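Local atomic coordinates of transcriptional repressor (Vibrio fischeri, PDB entry 3KV1), a protein that is a putative SorC-family transcriptional repressor that probably binds DNA and, through the domain described here, a sugar. Residues 59-64 against 82-87; 116-121 against 141-146; 145-150 against 218-223; 152-157 against 190-195. All blocks are in the same frame, centred on the assembly; numbering follows the deposited sequence. Where two conformers were deposited one is given.

Contact 1: 59-64 against 82-87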
loop_
_atom_site.group_PDB
_atom_site.type_symbol
_atom_site.label_atom_id
_atom_site.label_comp_id
_atom_site.label_asym_id
_atom_site.label_seq_id
_atom_site.Cartn_x
_atom_site.Cartn_y
_atom_site.Cartn_z
ATOM N N VAL A 59 10.746 -7.774 8.946
ATOM C CA VAL A 59 11.834 -7.286 8.075
ATOM C C VAL A 59 11.443 -5.906 7.527
ATOM O O VAL A 59 10.319 -5.749 6.976
ATOM C CB VAL A 59 12.078 -8.258 6.855
ATOM C CG1 VAL A 59 13.297 -7.795 6.061
ATOM C CG2 VAL A 59 12.228 -9.735 7.333
ATOM N N ALA A 60 12.307 -4.894 7.719
ATOM C CA ALA A 60 12.126 -3.580 7.101
ATOM C C ALA A 60 12.696 -3.702 5.704
ATOM O O ALA A 60 13.884 -3.969 5.595
ATOM C CB ALA A 60 12.908 -2.519 7.860
ATOM N N VAL A 61 11.900 -3.405 4.672
ATOM C CA VAL A 61 12.272 -3.758 3.302
ATOM C C VAL A 61 12.449 -2.489 2.450
ATOM O O VAL A 61 11.576 -1.622 2.434
ATOM C CB VAL A 61 11.170 -4.651 2.696
ATOM C CG1 VAL A 61 11.432 -4.928 1.198
ATOM C CG2 VAL A 61 11.038 -6.002 3.488
ATOM N N GLY A 62 13.600 -2.363 1.781
ATOM C CA GLY A 62 13.823 -1.222 0.889
ATOM C C GLY A 62 13.400 -1.538 -0.536
ATOM O O GLY A 62 12.697 -2.506 -0.792
ATOM N N GLN A 63 13.804 -0.703 -1.490
ATOM C CA GLN A 63 13.226 -0.836 -2.819
ATOM C C GLN A 63 14.290 -1.276 -3.807
ATOM O O GLN A 63 15.469 -1.377 -3.465
ATOM C CB GLN A 63 12.617 0.486 -3.287
ATOM C CG GLN A 63 13.581 1.646 -3.364
ATOM C CD GLN A 63 12.936 2.901 -3.951
ATOM O OE1 GLN A 63 11.711 3.086 -3.923
ATOM N NE2 GLN A 63 13.779 3.801 -4.454
ATOM N N GLY A 64 13.874 -1.504 -5.041
ATOM C CA GLY A 64 14.860 -1.692 -6.110
ATOM C C GLY A 64 15.215 -3.125 -6.488
ATOM O O GLY A 64 14.742 -4.095 -5.881
ATOM N N ALA A 82 5.887 -14.344 9.411
ATOM C CA ALA A 82 6.745 -13.174 9.627
ATOM C C ALA A 82 6.108 -11.960 8.944
ATOM O O ALA A 82 5.201 -12.111 8.120
ATOM C CB ALA A 82 8.126 -13.436 9.076
ATOM N N ARG A 83 6.545 -10.762 9.312
ATOM C CA ARG A 83 5.967 -9.560 8.725
ATOM C C ARG A 83 7.025 -8.915 7.844
ATOM O O ARG A 83 8.240 -8.943 8.150
ATOM C CB ARG A 83 5.515 -8.544 9.787
ATOM C CG ARG A 83 4.090 -8.720 10.317
ATOM C CD ARG A 83 3.642 -7.481 11.104
ATOM N NE ARG A 83 4.467 -7.276 12.291
ATOM C CZ ARG A 83 4.802 -6.094 12.802
ATOM N NH1 ARG A 83 4.385 -4.960 12.245
ATOM N NH2 ARG A 83 5.560 -6.049 13.890
ATOM N N PHE A 84 6.554 -8.345 6.742
ATOM C CA PHE A 84 7.417 -7.598 5.833
ATOM C C PHE A 84 6.876 -6.170 5.737
ATOM O O PHE A 84 5.745 -5.967 5.273
ATOM C CB PHE A 84 7.440 -8.287 4.463
ATOM C CG PHE A 84 8.063 -9.654 4.514
ATOM C CD1 PHE A 84 7.269 -10.777 4.723
ATOM C CD2 PHE A 84 9.444 -9.794 4.485
ATOM C CE1 PHE A 84 7.865 -12.047 4.799
ATOM C CE2 PHE A 84 10.028 -11.035 4.583
ATOM C CZ PHE A 84 9.221 -12.170 4.752
ATOM N N VAL A 85 7.666 -5.204 6.218
ATOM C CA VAL A 85 7.209 -3.829 6.403
ATOM C C VAL A 85 7.956 -2.901 5.462
ATOM O O VAL A 85 9.202 -2.900 5.446
ATOM C CB VAL A 85 7.472 -3.341 7.844
ATOM C CG1 VAL A 85 6.811 -1.981 8.049
ATOM C CG2 VAL A 85 6.943 -4.368 8.870
ATOM N N SER A 86 7.226 -2.111 4.669
ATOM C CA SER A 86 7.904 -1.159 3.763
ATOM C C SER A 86 8.669 -0.114 4.530
ATOM O O SER A 86 8.128 0.502 5.464
ATOM C CB SER A 86 6.861 -0.447 2.899
ATOM O OG SER A 86 6.244 -1.369 2.034
ATOM N N ALA A 87 9.925 0.122 4.134
ATOM C CA ALA A 87 10.763 1.115 4.796
ATOM C C ALA A 87 10.836 2.397 4.001
ATOM O O ALA A 87 11.554 3.317 4.376
ATOM C CB ALA A 87 12.206 0.579 4.988
#
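The carbonyl oxygen of V59 takes the straightest bond of this strand pair: the amide N of V85 lies 2.8 Å from V59 O, nearly along the C=O axis, with an angle of 176° at the hydrogen. Across the two segments that one donor grips it. The same ladder runs on either side of it. V59 N donates to R83 O at 2.9 Å, in the plane of that carbonyl; V61 N reaches V85 O, also at 2.9 Å; and A87 N closes the series on V61 O from above the carbonyl plane, where segment 82-87 is already leaving the strand. V59, V61 and V85 each use both N-H and C=O, R83 only its O and A87 only its N, the register of a parallel pair, with V59 beside F84, A60 beside V85 and V61 beside S86. V59 and F84 lie side by side on one face of the sheet. With V59 CG1 anti to the backbone N (chi1 -174°), CG2 is the branch left beside the ring, 3.8 Å from F84 CE2. V61, turned the same way, brings its CG2 to the ring edge, 4.2 Å from F84 CD2. On A60's side of the sheet its methyl meets that of A87, just past the strand, 4.3 Å between CB atoms. The contact pairs the two strands of a Rossmann-like beta-alpha-beta unit (strand 58-61, helix 65-72, strand 83-86). Helix 100-111 packs on the V61 and F84 face, helix 137-147 on the A60 and V85 face, and strands 151-158 and 114-116 flank the pair.

Contact 2: 116-121 against 141-146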
loop_
_atom_site.group_PDB
_atom_site.type_symbol
_atom_site.label_atom_id
_atom_site.label_comp_id
_atom_site.label_asym_id
_atom_site.label_seq_id
_atom_site.Cartn_x
_atom_site.Cartn_y
_atom_site.Cartn_z
ATOM N N GLU A 116 3.093 -5.046 5.396
ATOM C CA GLU A 116 2.575 -3.825 6.016
ATOM C C GLU A 116 2.999 -2.607 5.179
ATOM O O GLU A 116 4.187 -2.262 5.097
ATOM C CB GLU A 116 3.050 -3.722 7.470
ATOM C CG GLU A 116 2.563 -4.902 8.323
ATOM C CD GLU A 116 3.008 -4.894 9.793
ATOM O OE1 GLU A 116 3.560 -3.885 10.281
ATOM O OE2 GLU A 116 2.784 -5.927 10.467
ATOM N N THR A 117 2.019 -1.977 4.538
ATOM C CA THR A 117 2.301 -0.899 3.573
ATOM C C THR A 117 2.596 0.436 4.274
ATOM O O THR A 117 2.002 0.740 5.317
ATOM C CB THR A 117 1.095 -0.743 2.610
ATOM O OG1 THR A 117 0.997 -1.932 1.814
ATOM C CG2 THR A 117 1.267 0.476 1.688
ATOM N N LEU A 118 3.542 1.202 3.723
ATOM C CA LEU A 118 3.728 2.586 4.159
ATOM C C LEU A 118 2.828 3.415 3.248
ATOM O O LEU A 118 3.070 3.448 2.034
ATOM C CB LEU A 118 5.209 2.983 4.034
ATOM C CG LEU A 118 5.559 4.382 4.549
ATOM C CD1 LEU A 118 5.228 4.556 6.030
ATOM C CD2 LEU A 118 7.056 4.617 4.311
ATOM N N TYR A 119 1.753 4.017 3.804
ATOM C CA TYR A 119 0.770 4.763 2.997
ATOM C C TYR A 119 1.213 6.189 2.680
ATOM O O TYR A 119 0.583 7.168 3.128
ATOM C CB TYR A 119 -0.619 4.764 3.692
ATOM C CG TYR A 119 -1.176 3.373 3.743
ATOM C CD1 TYR A 119 -1.226 2.674 4.944
ATOM C CD2 TYR A 119 -1.593 2.728 2.581
ATOM C CE1 TYR A 119 -1.720 1.364 4.990
ATOM C CE2 TYR A 119 -2.076 1.404 2.619
ATOM C CZ TYR A 119 -2.128 0.739 3.826
ATOM O OH TYR A 119 -2.593 -0.573 3.857
ATOM N N ALA A 120 2.302 6.307 1.914
ATOM C CA ALA A 120 2.824 7.587 1.496
ATOM C C ALA A 120 3.658 7.330 0.249
ATOM O O ALA A 120 4.190 6.224 0.067
ATOM C CB ALA A 120 3.746 8.159 2.566
ATOM N N PRO A 121 3.803 8.347 -0.588
ATOM C CA PRO A 121 4.688 8.139 -1.741
ATOM C C PRO A 121 6.168 8.087 -1.311
ATOM O O PRO A 121 6.542 8.647 -0.277
ATOM C CB PRO A 121 4.485 9.395 -2.604
ATOM C CG PRO A 121 3.673 10.339 -1.821
ATOM C CD PRO A 121 3.201 9.685 -0.535
ATOM N N GLU A 141 3.195 5.349 12.377
ATOM C CA GLU A 141 2.996 4.037 12.965
ATOM C C GLU A 141 3.765 2.989 12.171
ATOM O O GLU A 141 4.429 2.137 12.752
ATOM C CB GLU A 141 1.521 3.623 13.065
ATOM C CG GLU A 141 1.354 2.346 13.869
ATOM C CD GLU A 141 -0.099 1.912 14.007
ATOM O OE1 GLU A 141 -0.965 2.773 14.290
ATOM O OE2 GLU A 141 -0.371 0.700 13.843
ATOM N N THR A 142 3.692 3.059 10.842
ATOM C CA THR A 142 4.369 2.057 10.030
ATOM C C THR A 142 5.878 2.234 10.134
ATOM O O THR A 142 6.621 1.253 10.211
ATOM C CB THR A 142 3.906 2.101 8.552
ATOM O OG1 THR A 142 2.503 1.807 8.515
ATOM C CG2 THR A 142 4.642 1.046 7.721
ATOM N N LEU A 143 6.338 3.475 10.104
ATOM C CA LEU A 143 7.776 3.718 10.239
ATOM C C LEU A 143 8.287 3.211 11.590
ATOM O O LEU A 143 9.412 2.721 11.685
ATOM C CB LEU A 143 8.116 5.197 10.063
ATOM C CG LEU A 143 7.973 5.749 8.654
ATOM C CD1 LEU A 143 8.451 7.203 8.663
ATOM C CD2 LEU A 143 8.790 4.909 7.683
ATOM N N SER A 144 7.466 3.317 12.633
ATOM C CA SER A 144 7.846 2.765 13.931
ATOM C C SER A 144 7.932 1.242 13.891
ATOM O O SER A 144 8.841 0.658 14.481
ATOM C CB SER A 144 6.917 3.228 15.057
ATOM O OG SER A 144 7.240 4.546 15.451
ATOM N N GLN A 145 7.010 0.602 13.181
ATOM C CA GLN A 145 7.098 -0.851 13.010
ATOM C C GLN A 145 8.385 -1.244 12.257
ATOM O O GLN A 145 9.051 -2.242 12.573
ATOM C CB GLN A 145 5.870 -1.419 12.282
ATOM C CG GLN A 145 4.576 -1.321 13.113
ATOM C CD GLN A 145 4.765 -1.815 14.546
ATOM O OE1 GLN A 145 4.576 -1.058 15.511
ATOM N NE2 GLN A 145 5.158 -3.085 14.693
ATOM N N ALA A 146 8.764 -0.448 11.274
ATOM C CA ALA A 146 9.931 -0.820 10.492
ATOM C C ALA A 146 11.175 -0.610 11.352
ATOM O O ALA A 146 12.122 -1.375 11.280
ATOM C CB ALA A 146 10.006 0.008 9.187
HETATM O O HOH W 1 1.577 3.676 6.673
HETATM O O HOH W 2 0.455 -0.459 7.238
#
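L118 and T142 cross obliquely, and L118 crosses L143 in the same manner; L118 CD1 lies against both T142 and L143, CD2 against L143. Its CG stands anti to the backbone N (chi1 -176°), which carries the fork over to the helix: L118 CD1 lies 3.8 Å from T142 CB, and L118 CD2 meets L143 CD2 at 3.8 Å. T142 holds its methyl CG2 anti to its own backbone N, beside L118 CD1, and its hydroxyl OG1 on the side of two waters. One water accepts from Y119 N and bonds T142 OG1 at 2.8 Å, while giving a longer bond to T117 O. The second donates to T117 O at 2.7 Å and reaches T142 OG1 only weakly. The two waters thus bridge T142 OG1 to the loop backbone. E116, extended beyond CG, crosses Q145 obliquely, its OE1 3.9 Å from Q145 CB; the carboxylate's salt bridge is with R83. At Y119 the loop makes an inverse gamma turn. The loop follows strand 114-116, which pairs with strand 83-86, and packs against helix 137-147; M134 of helix 127-134 lies against L143, and D101 of the second subunit is hydrogen-bonded to Y119 OH, which places the loop at the dimer interface.

Contact 3: 145-150 against 218-223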
loop_
_atom_site.group_PDB
_atom_site.type_symbol
_atom_site.label_atom_id
_atom_site.label_comp_id
_atom_site.label_asym_id
_atom_site.label_seq_id
_atom_site.Cartn_x
_atom_site.Cartn_y
_atom_site.Cartn_z
ATOM N N GLN A 145 7.010 0.602 13.181
ATOM C CA GLN A 145 7.098 -0.851 13.010
ATOM C C GLN A 145 8.385 -1.244 12.257
ATOM O O GLN A 145 9.051 -2.242 12.573
ATOM C CB GLN A 145 5.870 -1.419 12.282
ATOM C CG GLN A 145 4.576 -1.321 13.113
ATOM C CD GLN A 145 4.765 -1.815 14.546
ATOM O OE1 GLN A 145 4.576 -1.058 15.511
ATOM N NE2 GLN A 145 5.158 -3.085 14.693
ATOM N N ALA A 146 8.764 -0.448 11.274
ATOM C CA ALA A 146 9.931 -0.820 10.492
ATOM C C ALA A 146 11.175 -0.610 11.352
ATOM O O ALA A 146 12.122 -1.375 11.280
ATOM C CB ALA A 146 10.006 0.008 9.187
ATOM N N ARG A 147 11.153 0.410 12.210
ATOM C CA ARG A 147 12.318 0.786 13.019
ATOM C C ARG A 147 12.584 -0.311 14.032
ATOM O O ARG A 147 13.729 -0.560 14.435
ATOM C CB ARG A 147 11.943 2.085 13.757
ATOM C CG ARG A 147 13.030 2.884 14.382
ATOM C CD ARG A 147 12.445 4.247 14.817
ATOM N NE ARG A 147 12.193 5.117 13.661
ATOM C CZ ARG A 147 11.037 5.741 13.420
ATOM N NH1 ARG A 147 10.008 5.573 14.243
ATOM N NH2 ARG A 147 10.911 6.533 12.356
ATOM N N LYS A 148 11.506 -0.976 14.432
ATOM C CA LYS A 148 11.555 -2.001 15.451
ATOM C C LYS A 148 11.736 -3.403 14.855
ATOM O O LYS A 148 11.565 -4.401 15.545
ATOM C CB LYS A 148 10.245 -1.927 16.290
ATOM C CG LYS A 148 10.129 -2.959 17.401
ATOM C CD LYS A 148 8.741 -2.973 18.070
ATOM C CE LYS A 148 8.578 -4.186 19.024
ATOM N NZ LYS A 148 9.302 -3.996 20.361
ATOM N N ALA A 149 12.070 -3.506 13.561
ATOM C CA ALA A 149 12.235 -4.819 12.950
ATOM C C ALA A 149 13.548 -5.477 13.370
ATOM O O ALA A 149 14.551 -4.809 13.612
ATOM C CB ALA A 149 12.213 -4.691 11.401
ATOM N N GLU A 150 13.533 -6.800 13.389
ATOM C CA GLU A 150 14.727 -7.597 13.632
ATOM C C GLU A 150 15.721 -7.542 12.449
ATOM O O GLU A 150 16.906 -7.654 12.651
ATOM C CB GLU A 150 14.317 -9.074 13.848
ATOM C CG GLU A 150 13.607 -9.383 15.219
ATOM C CD GLU A 150 12.095 -9.187 15.195
ATOM O OE1 GLU A 150 11.428 -9.668 16.139
ATOM O OE2 GLU A 150 11.552 -8.596 14.231
ATOM N N LEU A 218 18.598 2.383 10.727
ATOM C CA LEU A 218 19.308 1.172 10.339
ATOM C C LEU A 218 20.387 0.845 11.378
ATOM O O LEU A 218 20.712 -0.327 11.603
ATOM C CB LEU A 218 19.985 1.319 8.945
ATOM C CG LEU A 218 19.080 1.322 7.713
ATOM C CD1 LEU A 218 19.916 1.505 6.387
ATOM C CD2 LEU A 218 18.227 0.042 7.630
ATOM N N ARG A 219 20.954 1.864 12.015
ATOM C CA ARG A 219 22.043 1.602 12.958
ATOM C C ARG A 219 21.531 0.761 14.145
ATOM O O ARG A 219 22.297 0.002 14.752
ATOM C CB ARG A 219 22.652 2.908 13.464
ATOM C CG ARG A 219 24.009 2.767 14.169
ATOM C CD ARG A 219 24.625 4.164 14.524
ATOM N NE ARG A 219 24.797 4.989 13.326
ATOM C CZ ARG A 219 25.686 4.731 12.371
ATOM N NH1 ARG A 219 26.539 3.709 12.505
ATOM N NH2 ARG A 219 25.752 5.513 11.297
ATOM N N GLN A 220 20.254 0.914 14.484
ATOM C CA GLN A 220 19.680 0.164 15.609
ATOM C C GLN A 220 18.813 -1.039 15.212
ATOM O O GLN A 220 18.163 -1.615 16.062
ATOM C CB GLN A 220 18.904 1.083 16.576
ATOM C CG GLN A 220 17.746 1.877 15.948
ATOM C CD GLN A 220 16.458 1.071 15.778
ATOM O OE1 GLN A 220 15.977 0.448 16.731
ATOM N NE2 GLN A 220 15.862 1.127 14.578
ATOM N N ILE A 221 18.814 -1.429 13.936
ATOM C CA ILE A 221 18.144 -2.658 13.524
ATOM C C ILE A 221 19.189 -3.782 13.675
ATOM O O ILE A 221 20.300 -3.662 13.190
ATOM C CB ILE A 221 17.594 -2.551 12.064
ATOM C CG1 ILE A 221 16.334 -1.661 12.064
ATOM C CG2 ILE A 221 17.301 -3.945 11.461
ATOM C CD1 ILE A 221 15.714 -1.482 10.686
ATOM N N PRO A 222 18.825 -4.879 14.373
ATOM C CA PRO A 222 19.864 -5.889 14.688
ATOM C C PRO A 222 20.516 -6.547 13.473
ATOM O O PRO A 222 21.685 -6.903 13.552
ATOM C CB PRO A 222 19.076 -6.964 15.458
ATOM C CG PRO A 222 17.922 -6.218 16.069
ATOM C CD PRO A 222 17.562 -5.122 15.088
ATOM N N ASN A 223 19.779 -6.736 12.380
ATOM C CA ASN A 223 20.317 -7.487 11.267
ATOM C C ASN A 223 20.041 -6.806 9.929
ATOM O O ASN A 223 19.080 -7.173 9.239
ATOM C CB ASN A 223 19.712 -8.904 11.227
ATOM C CG ASN A 223 20.033 -9.709 12.480
ATOM O OD1 ASN A 223 21.173 -10.106 12.691
ATOM N ND2 ASN A 223 19.044 -9.890 13.331
#
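Helix 137-147 ends at R147 and K148 leaves helical angles, after which the two segments draw together until E150 and P222 stand 5.5 Å apart between CA atoms. Q220 makes the straightest bond: its amide NE2 gives a hydrogen to R147 O at 2.7 Å, on a lone pair in the carbonyl plane and nearly in the plane of its own amide; NE2 also donates to D217 O. To get there its CG sits in the crowded position between backbone N and carbonyl carbon (chi1 58°), and the chain bends again at chi2. R147 crosses it obliquely, CG packed 3.3 Å from Q220 NE2, while its guanidinium turns to D217. I221 slides its branches along the row of carbonyls, CD1 3.6 Å from A146 O and CG2 3.6 Å from A149 O. P222 follows, its CD 3.4 Å from A149 O. E150 O then takes two donors of N223: ND2 at 3.2 Å, from above the carbonyl plane, and the backbone N, weakly. The contact joins the connections entering the N-terminal ends of strands 151-158 and 223-227, parallel neighbours in the sheet, in a domain whose family is grouped with the Rossmann-like folds.

Contact 4: 152-157 against 190-195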
loop_
_atom_site.group_PDB
_atom_site.type_symbol
_atom_site.label_atom_id
_atom_site.label_comp_id
_atom_site.label_asym_id
_atom_site.label_seq_id
_atom_site.Cartn_x
_atom_site.Cartn_y
_atom_site.Cartn_z
ATOM N N ALA A 152 16.644 -5.842 8.274
ATOM C CA ALA A 152 16.324 -4.938 7.170
ATOM C C ALA A 152 16.887 -5.580 5.920
ATOM O O ALA A 152 17.939 -6.231 5.975
ATOM C CB ALA A 152 16.938 -3.515 7.392
ATOM N N LEU A 153 16.190 -5.441 4.803
ATOM C CA LEU A 153 16.677 -6.011 3.560
ATOM C C LEU A 153 16.825 -4.820 2.604
ATOM O O LEU A 153 15.844 -4.207 2.197
ATOM C CB LEU A 153 15.652 -7.048 3.086
ATOM C CG LEU A 153 15.940 -7.721 1.761
ATOM C CD1 LEU A 153 17.205 -8.594 1.929
ATOM C CD2 LEU A 153 14.722 -8.572 1.440
ATOM N N VAL A 154 18.060 -4.430 2.315
ATOM C CA VAL A 154 18.244 -3.209 1.537
ATOM C C VAL A 154 19.298 -3.397 0.458
ATOM O O VAL A 154 20.217 -4.224 0.601
ATOM C CB VAL A 154 18.673 -2.054 2.466
ATOM C CG1 VAL A 154 17.504 -1.599 3.369
ATOM C CG2 VAL A 154 19.921 -2.470 3.314
ATOM N N GLY A 155 19.185 -2.626 -0.611
ATOM C CA GLY A 155 20.209 -2.664 -1.643
ATOM C C GLY A 155 21.119 -1.476 -1.437
ATOM O O GLY A 155 20.721 -0.491 -0.800
ATOM N N ILE A 156 22.348 -1.542 -1.960
ATOM C CA ILE A 156 23.222 -0.369 -1.928
ATOM C C ILE A 156 23.251 0.146 -3.362
ATOM O O ILE A 156 23.680 -0.577 -4.276
ATOM C CB ILE A 156 24.655 -0.737 -1.508
ATOM C CG1 ILE A 156 24.638 -1.425 -0.134
ATOM C CG2 ILE A 156 25.572 0.543 -1.528
ATOM C CD1 ILE A 156 25.994 -2.098 0.251
ATOM N N GLY A 157 22.794 1.369 -3.576
ATOM C CA GLY A 157 22.669 1.859 -4.938
ATOM C C GLY A 157 23.739 2.883 -5.228
ATOM O O GLY A 157 24.313 3.462 -4.304
ATOM N N GLY A 190 18.892 1.300 0.669
ATOM C CA GLY A 190 17.468 1.021 0.718
ATOM C C GLY A 190 16.602 1.938 -0.134
ATOM O O GLY A 190 15.364 1.764 -0.217
ATOM N N GLY A 191 17.239 2.903 -0.785
ATOM C CA GLY A 191 16.519 3.968 -1.470
ATOM C C GLY A 191 16.219 5.192 -0.636
ATOM O O GLY A 191 15.837 6.257 -1.161
ATOM N N PHE A 192 16.406 5.069 0.672
ATOM C CA PHE A 192 15.870 6.081 1.590
ATOM C C PHE A 192 16.885 6.946 2.310
ATOM O O PHE A 192 16.500 7.929 2.962
ATOM C CB PHE A 192 14.893 5.447 2.598
ATOM C CG PHE A 192 15.449 4.236 3.333
ATOM C CD1 PHE A 192 16.412 4.386 4.332
ATOM C CD2 PHE A 192 14.977 2.957 3.036
ATOM C CE1 PHE A 192 16.915 3.258 5.010
ATOM C CE2 PHE A 192 15.441 1.828 3.726
ATOM C CZ PHE A 192 16.419 1.990 4.712
ATOM N N ASP A 193 18.170 6.580 2.259
ATOM C CA ASP A 193 19.191 7.464 2.835
ATOM C C ASP A 193 20.501 7.357 2.055
ATOM O O ASP A 193 20.718 6.415 1.300
ATOM C CB ASP A 193 19.419 7.236 4.345
ATOM C CG ASP A 193 19.757 8.547 5.110
ATOM O OD1 ASP A 193 20.113 9.550 4.457
ATOM O OD2 ASP A 193 19.645 8.587 6.369
ATOM N N PHE A 194 21.341 8.357 2.236
ATOM C CA PHE A 194 22.451 8.607 1.320
ATOM C C PHE A 194 23.710 8.843 2.143
ATOM O O PHE A 194 23.640 9.382 3.260
ATOM C CB PHE A 194 22.089 9.857 0.491
ATOM C CG PHE A 194 20.743 9.735 -0.172
ATOM C CD1 PHE A 194 20.616 9.032 -1.357
ATOM C CD2 PHE A 194 19.597 10.240 0.436
ATOM C CE1 PHE A 194 19.356 8.843 -1.957
ATOM C CE2 PHE A 194 18.320 10.053 -0.133
ATOM C CZ PHE A 194 18.197 9.363 -1.332
ATOM N N PHE A 195 24.857 8.456 1.607
ATOM C CA PHE A 195 26.099 8.576 2.364
ATOM C C PHE A 195 27.281 9.031 1.503
ATOM O O PHE A 195 27.246 8.932 0.265
ATOM C CB PHE A 195 26.423 7.223 2.978
ATOM C CG PHE A 195 26.357 6.091 1.995
ATOM C CD1 PHE A 195 25.178 5.345 1.842
ATOM C CD2 PHE A 195 27.460 5.784 1.198
ATOM C CE1 PHE A 195 25.099 4.315 0.931
ATOM C CE2 PHE A 195 27.389 4.745 0.273
ATOM C CZ PHE A 195 26.194 3.996 0.138
#
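G190 comes first and makes the one hydrogen bond across the pair, its N 3.0 Å from G155 O in the plane of that carbonyl, with an angle of 176° at the hydrogen. Its CA rests 3.7 Å from V154 CG1, the branch that stands anti to V154's carbonyl carbon. Phi is positive here, and G190, having no side chain, lets V154 CG1 and the F192 ring lie close to its CA. G191, also at positive phi, has its N held by the carboxylate of D188. F192 follows with its CG in the crowded position between backbone N and carbonyl carbon (chi1 52°), which folds the ring back toward strand 151-158. There F192 CZ lies 4.0 Å from V154 CG1, the two side chains crossing at about a right angle, and A87, L218 and L213 pack round the same ring. F192 and D193 together face I189, a classic beta bulge in the hairpin of strands 185-189 and 193-196, whose first strand runs antiparallel to strand 151-158 in the mixed central sheet. A glycerol, probably from the crystallisation liquor, lies near G155 and may mark a pocket. D193 curls its own carboxylate back, OD1 taking the N of F194 at 2.8 Å from above the carboxylate plane, while OD2 accepts from M215 N. F194 turns its ring to I185 and D188. F195, again with CG in the crowded position (chi1 49°), swings its ring back to strand 151-158, where I156 CG2 touches the ring edge, 3.9 Å from F195 CZ, next to A240 of helix 234-242.

How the contacts relate
All four contacts gather round one mixed sheet of a Rossmann-like domain. Contact 4 lies deepest, its centre about 3 Å from that of the chain, and contact 1 sits about 12 Å from it between centres; strands 58-61 and 151-158 join them as parallel neighbours. Contacts 2 and 3 use overlapping parts of helix 137-147 and share Q145 and A146, with centres about 13 Å apart. Contact 1 closes before contact 2 opens, contact 3 begins where contact 2 ends, and contact 4 nests inside the loop that contact 3 closes. Helix 137-147 thus lies between strands 58-61 and 83-86 and the loop 116-121 that reaches the second subunit.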